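Local coordinates for putative alpha/beta hydrolase fold protein (Candidatus Nitrososphaera gargensis, PDB 5A62) that probably hydrolyses carboxylic esters as a member of the alpha/beta hydrolase superfamily, at residues A[68-76]-A[190-198]; A[123-133]-A[223-234]. All coordinates share one frame; numbering follows the deposited sequence.

Contact 1. Residues A[68-76]-A[190-198]; sequences KTGAYTMQD and AATVALYTI
Met74 and Thr197 join the start of helix 74-87 to the C-terminal part of segment 190-198, within an alpha/beta hydrolase fold. Helix 185-194 belongs to the helical insertion between strands 116-122 and 212-218, where this family usually carries its cap. Thr73 is the N-cap of helix 74-87, and its N donates to Asp76 OD2. The next amide, Met74 N, points across the contact and donates to Thr197 OG1 at 2.8 Å, nearly straight at 160°. Thr197 OG1 in turn donates to Ala194 O at 2.7 Å, along a lone pair in the carbonyl plane. The hydroxyl accepts one bond and donates one. The Met74 side chain runs on from there. Met74 CB lies 3.9 Å from Thr197 OG1. Met74 CG meets Ile198 CG1 at 3.6 Å, the two side chains side by side and pointing the same way. The chain then bends at chi2 (-49°) and chi3 (-63°), the first bend setting Met74 SD 3.7 Å from Ala194 O. Beyond the contact, Met74 packs on Ile100, Ile104 and Met107 of helix 100-111. Tyr72 makes the second group of contacts. Tyr72 CE2 touches Ala190 CB, Tyr72 CE1 is 3.5 Å from Ala194 CB, and Tyr72 OH is 3.2 Å from Ala191 CA. Two waters bridge the backbones. One accepts from Tyr72 N and donates to Ala190 O; the other accepts from Gln75 N and donates to Thr197 O.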
loop_
_atom_site.group_PDB
_atom_site.type_symbol
_atom_site.label_atom_id
_atom_site.label_comp_id
_atom_site.label_asym_id
_atom_site.label_seq_id
_atom_site.Cartn_x
_atom_site.Cartn_y
_atom_site.Cartn_z
ATOM N N LYS A 68 -15.565 -3.381 2.661
ATOM C CA LYS A 68 -15.860 -1.979 2.698
ATOM C C LYS A 68 -14.814 -1.181 1.978
ATOM O O LYS A 68 -15.079 -0.042 1.584
ATOM C CB LYS A 68 -15.893 -1.543 4.199
ATOM C CG LYS A 68 -17.150 -1.944 4.977
ATOM C CD LYS A 68 -17.225 -1.321 6.357
ATOM C CE LYS A 68 -18.422 -1.889 7.109
ATOM N NZ LYS A 68 -18.373 -1.381 8.489
ATOM N N THR A 69 -13.589 -1.679 1.929
ATOM C CA THR A 69 -12.459 -0.917 1.359
ATOM C C THR A 69 -11.848 -1.704 0.244
ATOM O O THR A 69 -12.186 -2.897 0.029
ATOM C CB THR A 69 -11.361 -0.697 2.412
ATOM O OG1 THR A 69 -10.761 -1.973 2.739
ATOM C CG2 THR A 69 -11.921 -0.043 3.615
ATOM N N GLY A 70 -10.956 -1.110 -0.509
ATOM C CA GLY A 70 -10.267 -1.754 -1.547
ATOM C C GLY A 70 -8.742 -1.743 -1.438
ATOM O O GLY A 70 -8.040 -2.061 -2.404
ATOM N N ALA A 71 -8.268 -1.379 -0.263
ATOM C CA ALA A 71 -6.844 -1.332 0.086
ATOM C C ALA A 71 -6.711 -1.833 1.462
ATOM O O ALA A 71 -7.624 -1.651 2.274
ATOM C CB ALA A 71 -6.272 0.086 0.014
ATOM N N TYR A 72 -5.533 -2.356 1.780
ATOM C CA TYR A 72 -5.296 -2.889 3.126
ATOM C C TYR A 72 -3.833 -3.082 3.329
ATOM O O TYR A 72 -3.023 -2.956 2.385
ATOM C CB TYR A 72 -6.028 -4.201 3.305
ATOM C CG TYR A 72 -5.715 -5.275 2.294
ATOM C CD1 TYR A 72 -4.515 -5.954 2.353
ATOM C CD2 TYR A 72 -6.506 -5.488 1.172
ATOM C CE1 TYR A 72 -4.166 -6.871 1.422
ATOM C CE2 TYR A 72 -6.177 -6.449 0.216
ATOM C CZ TYR A 72 -4.981 -7.143 0.347
ATOM O OH TYR A 72 -4.617 -8.097 -0.567
ATOM N N THR A 73 -3.434 -3.385 4.538
ATOM C CA THR A 73 -2.039 -3.688 4.884
ATOM C C THR A 73 -1.928 -5.167 5.109
ATOM O O THR A 73 -2.916 -5.917 5.275
ATOM C CB THR A 73 -1.566 -2.983 6.128
ATOM O OG1 THR A 73 -2.318 -3.469 7.270
ATOM C CG2 THR A 73 -1.746 -1.489 5.990
ATOM N N MET A 74 -0.698 -5.664 5.163
ATOM C CA MET A 74 -0.499 -7.042 5.530
ATOM C C MET A 74 -1.154 -7.389 6.846
ATOM O O MET A 74 -1.689 -8.495 6.991
ATOM C CB MET A 74 0.993 -7.387 5.635
ATOM C CG MET A 74 1.808 -7.432 4.355
ATOM S SD MET A 74 1.087 -8.389 3.018
ATOM C CE MET A 74 1.096 -9.941 3.782
ATOM N N GLN A 75 -1.117 -6.488 7.808
ATOM C CA GLN A 75 -1.795 -6.768 9.070
ATOM C C GLN A 75 -3.221 -7.127 8.941
ATOM O O GLN A 75 -3.745 -7.992 9.642
ATOM C CB GLN A 75 -1.597 -5.599 10.014
ATOM C CG GLN A 75 -2.120 -5.881 11.400
ATOM C CD GLN A 75 -1.362 -7.012 12.054
ATOM O OE1 GLN A 75 -0.119 -7.051 11.995
ATOM N NE2 GLN A 75 -2.080 -7.943 12.643
ATOM N N ASP A 76 -3.922 -6.504 7.990
ATOM C CA ASP A 76 -5.301 -6.829 7.719
ATOM C C ASP A 76 -5.456 -8.266 7.257
ATOM O O ASP A 76 -6.404 -8.920 7.636
ATOM C CB ASP A 76 -5.901 -5.851 6.736
ATOM C CG ASP A 76 -5.984 -4.470 7.314
ATOM O OD1 ASP A 76 -6.615 -4.302 8.399
ATOM O OD2 ASP A 76 -5.478 -3.506 6.685
ATOM N N ALA A 190 -4.752 -4.548 -5.018
ATOM C CA ALA A 190 -4.600 -4.349 -3.603
ATOM C C ALA A 190 -3.533 -5.252 -3.021
ATOM O O ALA A 190 -2.802 -4.846 -2.117
ATOM C CB ALA A 190 -5.861 -4.597 -2.895
ATOM N N ALA A 191 -3.426 -6.479 -3.451
ATOM C CA ALA A 191 -2.478 -7.413 -2.878
ATOM C C ALA A 191 -1.054 -6.969 -3.186
ATOM O O ALA A 191 -0.164 -7.024 -2.341
ATOM C CB ALA A 191 -2.760 -8.812 -3.311
ATOM N N THR A 192 -0.854 -6.587 -4.435
ATOM C CA THR A 192 0.463 -6.134 -4.810
ATOM C C THR A 192 0.889 -4.853 -4.044
ATOM O O THR A 192 2.027 -4.659 -3.620
ATOM C CB THR A 192 0.661 -5.993 -6.303
ATOM O OG1 THR A 192 -0.183 -4.967 -6.809
ATOM C CG2 THR A 192 0.476 -7.274 -7.043
ATOM N N VAL A 193 -0.050 -3.934 -3.871
ATOM C CA VAL A 193 0.216 -2.732 -3.088
ATOM C C VAL A 193 0.561 -3.136 -1.617
ATOM O O VAL A 193 1.424 -2.555 -0.984
ATOM C CB VAL A 193 -0.958 -1.749 -3.190
ATOM C CG1 VAL A 193 -0.834 -0.655 -2.142
ATOM C CG2 VAL A 193 -1.056 -1.190 -4.598
ATOM N N ALA A 194 -0.184 -4.097 -1.070
ATOM C CA ALA A 194 0.018 -4.524 0.300
ATOM C C ALA A 194 1.427 -5.006 0.552
ATOM O O ALA A 194 1.894 -5.001 1.694
ATOM C CB ALA A 194 -0.987 -5.551 0.719
ATOM N N LEU A 195 2.097 -5.484 -0.477
ATOM C CA LEU A 195 3.478 -5.954 -0.262
ATOM C C LEU A 195 4.362 -4.871 0.288
ATOM O O LEU A 195 5.352 -5.170 0.951
ATOM C CB LEU A 195 4.067 -6.516 -1.575
ATOM C CG LEU A 195 3.298 -7.734 -2.125
ATOM C CD1 LEU A 195 3.914 -8.122 -3.431
ATOM C CD2 LEU A 195 3.274 -8.877 -1.150
ATOM N N TYR A 196 4.100 -3.628 -0.005
ATOM C CA TYR A 196 4.895 -2.515 0.570
ATOM C C TYR A 196 4.727 -2.312 2.048
ATOM O O TYR A 196 5.475 -1.592 2.700
ATOM C CB TYR A 196 4.526 -1.191 -0.108
ATOM C CG TYR A 196 5.012 -1.053 -1.525
ATOM C CD1 TYR A 196 6.257 -0.506 -1.763
ATOM C CD2 TYR A 196 4.247 -1.375 -2.620
ATOM C CE1 TYR A 196 6.736 -0.379 -3.041
ATOM C CE2 TYR A 196 4.724 -1.181 -3.892
ATOM C CZ TYR A 196 5.975 -0.692 -4.088
ATOM O OH TYR A 196 6.445 -0.520 -5.398
ATOM N N THR A 197 3.695 -2.944 2.621
ATOM C CA THR A 197 3.328 -2.740 4.023
ATOM C C THR A 197 3.848 -3.832 4.915
ATOM O O THR A 197 3.525 -3.837 6.126
ATOM C CB THR A 197 1.805 -2.602 4.211
ATOM O OG1 THR A 197 1.202 -3.885 4.020
ATOM C CG2 THR A 197 1.239 -1.655 3.232
ATOM N N ILE A 198 4.692 -4.736 4.399
ATOM C CA ILE A 198 5.290 -5.792 5.263
ATOM C C ILE A 198 6.220 -5.084 6.273
ATOM O O ILE A 198 7.044 -4.269 5.819
ATOM C CB ILE A 198 6.117 -6.721 4.431
ATOM C CG1 ILE A 198 5.251 -7.485 3.418
ATOM C CG2 ILE A 198 6.891 -7.671 5.306
ATOM C CD1 ILE A 198 6.097 -8.152 2.343
HETATM O O HOH W 1 -3.551 -2.664 -0.420
HETATM O O HOH W 2 1.222 -4.537 7.811
#

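Contact 2. Residues A[123-133]-A[223-234]; sequences NGSPKKFQEKD and VFMRLIKETKEE
The Phe224 ring lies under the carbonyl of Asn123, with Asn123 O 3.2 Å above the ring plane of Phe224, over its centre. Gly124 CA also touches the ring. Phe129 meets it from another direction: Phe129 CZ is 3.7 Å from Phe224 CZ, and the ring planes stand at 82°. Leu227 packs beside Phe129. Leu227 CD1 touches Phe129 CE1 at 3.8 Å, and Leu227 CB rests against Ser125 OG. That hydroxyl accepts from Lys127 N in an ST turn. Lys127 is the other residue with a large buried area. It runs past Thr231 in the opposite sense, with Lys127 CG 3.4 Å from Thr231 OG1. A bend at chi3 (57°) turns its end to the acids: Lys127 NZ bonds Glu230 OE1 at 2.8 Å and has a long salt bridge to Glu234 OE2. A weak bond from Arg226 NE to Glu230 OE2 extends the charged network. Arg226 also grips Asp133 end-on, Arg226 NH2 to Asp133 OD2 at 2.8 Å and 176°, Arg226 NH1 to Asp133 OD1 at 3.0 Å. Gln130 N also donates to Asp133 OD2, which ties the start of the short helix 131-134 to the same carboxylate. Residues 123-133 carry the chain out of strand 116-122 toward the helical insertion. Helix 222-234 follows strand 212-218, where Ile228 packs on Ala215 and Val217. Pro126, which meets Thr231, also touches helices 100-111 and 202-209.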
loop_
_atom_site.group_PDB
_atom_site.type_symbol
_atom_site.label_atom_id
_atom_site.label_comp_id
_atom_site.label_asym_id
_atom_site.label_seq_id
_atom_site.Cartn_x
_atom_site.Cartn_y
_atom_site.Cartn_z
ATOM N N ASN A 123 8.479 -20.501 -1.781
ATOM C CA ASN A 123 8.823 -19.238 -2.407
ATOM C C ASN A 123 8.186 -18.081 -1.681
ATOM O O ASN A 123 7.559 -17.226 -2.305
ATOM C CB ASN A 123 8.388 -19.256 -3.901
ATOM C CG ASN A 123 9.186 -20.242 -4.732
ATOM O OD1 ASN A 123 10.365 -20.514 -4.437
ATOM N ND2 ASN A 123 8.534 -20.768 -5.763
ATOM N N GLY A 124 8.438 -18.035 -0.414
ATOM C CA GLY A 124 8.042 -16.971 0.460
ATOM C C GLY A 124 9.072 -16.710 1.510
ATOM O O GLY A 124 10.015 -17.489 1.670
ATOM N N SER A 125 8.975 -15.589 2.182
ATOM C CA SER A 125 9.868 -15.327 3.297
ATOM C C SER A 125 9.245 -14.330 4.244
ATOM O O SER A 125 8.261 -13.670 3.886
ATOM C CB SER A 125 11.172 -14.743 2.757
ATOM O OG SER A 125 11.143 -13.328 2.609
ATOM N N PRO A 126 9.831 -14.114 5.408
ATOM C CA PRO A 126 9.393 -13.082 6.331
ATOM C C PRO A 126 9.955 -11.690 6.020
ATOM O O PRO A 126 9.634 -10.754 6.713
ATOM C CB PRO A 126 9.947 -13.555 7.678
ATOM C CG PRO A 126 11.072 -14.440 7.309
ATOM C CD PRO A 126 10.876 -14.989 5.967
ATOM N N LYS A 127 10.790 -11.534 5.011
ATOM C CA LYS A 127 11.444 -10.281 4.766
ATOM C C LYS A 127 10.602 -9.299 3.960
ATOM O O LYS A 127 9.765 -9.667 3.120
ATOM C CB LYS A 127 12.749 -10.547 4.015
ATOM C CG LYS A 127 13.690 -11.271 4.960
ATOM C CD LYS A 127 15.160 -11.019 4.741
ATOM C CE LYS A 127 15.491 -9.547 4.829
ATOM N NZ LYS A 127 16.956 -9.341 4.760
ATOM N N LYS A 128 10.861 -8.039 4.225
ATOM C CA LYS A 128 10.420 -6.991 3.335
ATOM C C LYS A 128 11.148 -7.094 2.023
ATOM O O LYS A 128 12.317 -7.526 1.932
ATOM C CB LYS A 128 10.769 -5.621 3.911
ATOM C CG LYS A 128 9.859 -5.059 4.888
ATOM C CD LYS A 128 10.122 -3.510 5.045
ATOM C CE LYS A 128 9.492 -2.490 4.088
ATOM N NZ LYS A 128 8.013 -2.646 3.787
ATOM N N PHE A 129 10.505 -6.652 0.971
ATOM C CA PHE A 129 11.134 -6.578 -0.342
ATOM C C PHE A 129 11.998 -5.335 -0.449
ATOM O O PHE A 129 11.757 -4.333 0.184
ATOM C CB PHE A 129 10.094 -6.538 -1.449
ATOM C CG PHE A 129 9.318 -7.823 -1.558
ATOM C CD1 PHE A 129 9.817 -8.922 -2.218
ATOM C CD2 PHE A 129 8.064 -7.937 -0.944
ATOM C CE1 PHE A 129 9.113 -10.109 -2.268
ATOM C CE2 PHE A 129 7.343 -9.112 -1.003
ATOM C CZ PHE A 129 7.864 -10.205 -1.654
ATOM N N GLN A 130 13.004 -5.441 -1.287
ATOM C CA GLN A 130 13.629 -4.243 -1.790
ATOM C C GLN A 130 12.717 -3.608 -2.832
ATOM O O GLN A 130 11.971 -4.263 -3.552
ATOM C CB GLN A 130 14.996 -4.616 -2.392
ATOM C CG GLN A 130 16.045 -5.053 -1.346
ATOM C CD GLN A 130 16.275 -4.027 -0.217
ATOM O OE1 GLN A 130 15.941 -4.244 0.950
ATOM N NE2 GLN A 130 16.831 -2.877 -0.582
ATOM N N GLU A 131 12.807 -2.286 -3.003
ATOM C CA GLU A 131 12.003 -1.621 -4.020
ATOM C C GLU A 131 12.181 -2.244 -5.383
ATOM O O GLU A 131 11.216 -2.375 -6.123
ATOM C CB GLU A 131 12.315 -0.095 -4.146
ATOM C CG GLU A 131 11.790 0.672 -3.001
ATOM C CD GLU A 131 12.041 2.179 -3.127
ATOM O OE1 GLU A 131 12.211 2.707 -4.249
ATOM O OE2 GLU A 131 12.023 2.708 -2.062
ATOM N N LYS A 132 13.422 -2.593 -5.765
ATOM C CA LYS A 132 13.654 -3.145 -7.043
ATOM C C LYS A 132 12.874 -4.453 -7.253
ATOM O O LYS A 132 12.454 -4.739 -8.348
ATOM C CB LYS A 132 15.178 -3.353 -7.247
ATOM C CG LYS A 132 15.720 -4.433 -6.348
ATOM C CD LYS A 132 17.183 -4.823 -6.552
ATOM C CE LYS A 132 17.510 -5.876 -5.483
ATOM N NZ LYS A 132 18.825 -6.579 -5.687
ATOM N N ASP A 133 12.629 -5.190 -6.179
ATOM C CA ASP A 133 11.888 -6.472 -6.267
ATOM C C ASP A 133 10.426 -6.264 -6.674
ATOM O O ASP A 133 9.784 -7.170 -7.238
ATOM C CB ASP A 133 11.888 -7.179 -4.926
ATOM C CG ASP A 133 13.271 -7.534 -4.392
ATOM O OD1 ASP A 133 14.200 -7.734 -5.242
ATOM O OD2 ASP A 133 13.381 -7.610 -3.158
ATOM N N VAL A 223 14.362 -13.610 -6.591
ATOM C CA VAL A 223 13.984 -12.778 -5.480
ATOM C C VAL A 223 13.875 -13.607 -4.219
ATOM O O VAL A 223 14.457 -13.250 -3.165
ATOM C CB VAL A 223 12.720 -11.950 -5.705
ATOM C CG1 VAL A 223 12.203 -11.286 -4.447
ATOM C CG2 VAL A 223 12.965 -10.890 -6.792
ATOM N N PHE A 224 13.096 -14.678 -4.267
ATOM C CA PHE A 224 12.937 -15.475 -3.034
ATOM C C PHE A 224 14.144 -16.247 -2.661
ATOM O O PHE A 224 14.392 -16.441 -1.490
ATOM C CB PHE A 224 11.633 -16.303 -3.062
ATOM C CG PHE A 224 10.438 -15.426 -2.886
ATOM C CD1 PHE A 224 10.141 -14.888 -1.647
ATOM C CD2 PHE A 224 9.676 -15.058 -3.953
ATOM C CE1 PHE A 224 9.068 -14.059 -1.476
ATOM C CE2 PHE A 224 8.581 -14.233 -3.792
ATOM C CZ PHE A 224 8.279 -13.735 -2.542
ATOM N N MET A 225 15.000 -16.653 -3.606
ATOM C CA MET A 225 16.304 -17.229 -3.223
ATOM C C MET A 225 17.096 -16.282 -2.399
ATOM O O MET A 225 17.669 -16.621 -1.395
ATOM C CB MET A 225 17.123 -17.669 -4.436
ATOM C CG MET A 225 16.625 -18.955 -5.057
ATOM S SD MET A 225 17.019 -20.437 -4.124
ATOM C CE MET A 225 18.770 -20.581 -4.536
ATOM N N ARG A 226 17.132 -15.033 -2.841
ATOM C CA ARG A 226 17.924 -14.037 -2.151
ATOM C C ARG A 226 17.326 -13.784 -0.741
ATOM O O ARG A 226 18.029 -13.756 0.291
ATOM C CB ARG A 226 17.992 -12.753 -2.936
ATOM C CG ARG A 226 18.994 -11.781 -2.312
ATOM C CD ARG A 226 18.869 -10.365 -2.882
ATOM N NE ARG A 226 17.748 -9.678 -2.251
ATOM C CZ ARG A 226 16.640 -9.208 -2.849
ATOM N NH1 ARG A 226 16.383 -9.365 -4.103
ATOM N NH2 ARG A 226 15.799 -8.537 -2.076
ATOM N N LEU A 227 16.011 -13.571 -0.658
ATOM C CA LEU A 227 15.395 -13.317 0.616
ATOM C C LEU A 227 15.473 -14.483 1.573
ATOM O O LEU A 227 15.665 -14.237 2.755
ATOM C CB LEU A 227 13.959 -12.858 0.385
ATOM C CG LEU A 227 13.733 -11.543 -0.332
ATOM C CD1 LEU A 227 12.251 -11.323 -0.588
ATOM C CD2 LEU A 227 14.301 -10.369 0.387
ATOM N N ILE A 228 15.308 -15.700 1.103
ATOM C CA ILE A 228 15.359 -16.825 1.998
ATOM C C ILE A 228 16.735 -17.104 2.437
ATOM O O ILE A 228 16.948 -17.496 3.585
ATOM C CB ILE A 228 14.598 -18.031 1.423
ATOM C CG1 ILE A 228 14.017 -18.849 2.604
ATOM C CG2 ILE A 228 15.396 -18.787 0.402
ATOM C CD1 ILE A 228 12.947 -18.173 3.372
ATOM N N LYS A 229 17.733 -16.872 1.609
ATOM C CA LYS A 229 19.119 -16.992 2.036
ATOM C C LYS A 229 19.462 -15.988 3.103
ATOM O O LYS A 229 20.114 -16.276 4.133
ATOM C CB LYS A 229 20.043 -16.913 0.833
ATOM C CG LYS A 229 20.039 -18.254 0.118
ATOM C CD LYS A 229 21.034 -18.343 -1.033
ATOM C CE LYS A 229 20.364 -18.060 -2.371
ATOM N NZ LYS A 229 21.322 -17.925 -3.512
ATOM N N GLU A 230 18.937 -14.757 2.966
ATOM C CA GLU A 230 19.113 -13.760 3.984
ATOM C C GLU A 230 18.400 -14.193 5.263
ATOM O O GLU A 230 18.903 -14.029 6.383
ATOM C CB GLU A 230 18.607 -12.376 3.503
ATOM C CG GLU A 230 19.399 -11.781 2.349
ATOM C CD GLU A 230 18.772 -10.549 1.656
ATOM O OE1 GLU A 230 17.730 -10.039 2.129
ATOM O OE2 GLU A 230 19.351 -10.091 0.619
ATOM N N THR A 231 17.224 -14.771 5.129
ATOM C CA THR A 231 16.459 -15.231 6.261
ATOM C C THR A 231 17.188 -16.346 6.998
ATOM O O THR A 231 17.232 -16.290 8.244
ATOM C CB THR A 231 15.081 -15.729 5.809
ATOM O OG1 THR A 231 14.370 -14.622 5.194
ATOM C CG2 THR A 231 14.243 -16.170 6.996
ATOM N N LYS A 232 17.795 -17.255 6.256
ATOM C CA LYS A 232 18.524 -18.364 6.894
ATOM C C LYS A 232 19.716 -17.847 7.654
ATOM O O LYS A 232 20.046 -18.403 8.721
ATOM C CB LYS A 232 18.873 -19.411 5.856
ATOM C CG LYS A 232 19.773 -20.562 6.321
ATOM C CD LYS A 232 19.071 -21.484 7.220
ATOM C CE LYS A 232 20.018 -22.674 7.546
ATOM N NZ LYS A 232 19.450 -23.696 8.382
ATOM N N GLU A 233 20.351 -16.769 7.203
ATOM C CA GLU A 233 21.455 -16.166 7.953
ATOM C C GLU A 233 21.004 -15.730 9.315
ATOM O O GLU A 233 21.764 -15.869 10.283
ATOM C CB GLU A 233 22.164 -15.024 7.200
ATOM C CG GLU A 233 23.024 -15.541 6.056
ATOM C CD GLU A 233 24.160 -16.464 6.532
ATOM O OE1 GLU A 233 24.901 -16.074 7.483
ATOM O OE2 GLU A 233 24.283 -17.597 5.994
ATOM N N GLU A 234 19.754 -15.236 9.410
ATOM C CA GLU A 234 19.190 -14.617 10.597
ATOM C C GLU A 234 18.403 -15.577 11.472
ATOM O O GLU A 234 18.262 -15.348 12.673
ATOM C CB GLU A 234 18.254 -13.488 10.217
ATOM C CG GLU A 234 18.977 -12.286 9.580
ATOM C CD GLU A 234 17.973 -11.399 8.811
ATOM O OE1 GLU A 234 17.140 -10.710 9.479
ATOM O OE2 GLU A 234 17.980 -11.398 7.534
#

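How the contacts relate
The centres of contacts 1 and 2 lie 19 Å apart, yet their segments touch. Lys128 NZ donates to Ile198 O at 2.8 Å, so the loop 123-133 is tied to the end of segment 190-198. Beside this bond, Ile198 CD1 packs on Phe129 CE2 at 3.7 Å. Along the chain the segments alternate. Both contacts approach the GxSxG pattern of a probable nucleophile elbow: Phe224 of contact 2 touches Ser99, while Met74 of contact 1 lies near Gly97, Ser99 and Gly101 without touching them. An acetate ion, probably from the crystallisation liquor, sits about 5 Å from the Phe224 side chain and may mark a pocket. Both contacts also touch the second subunit.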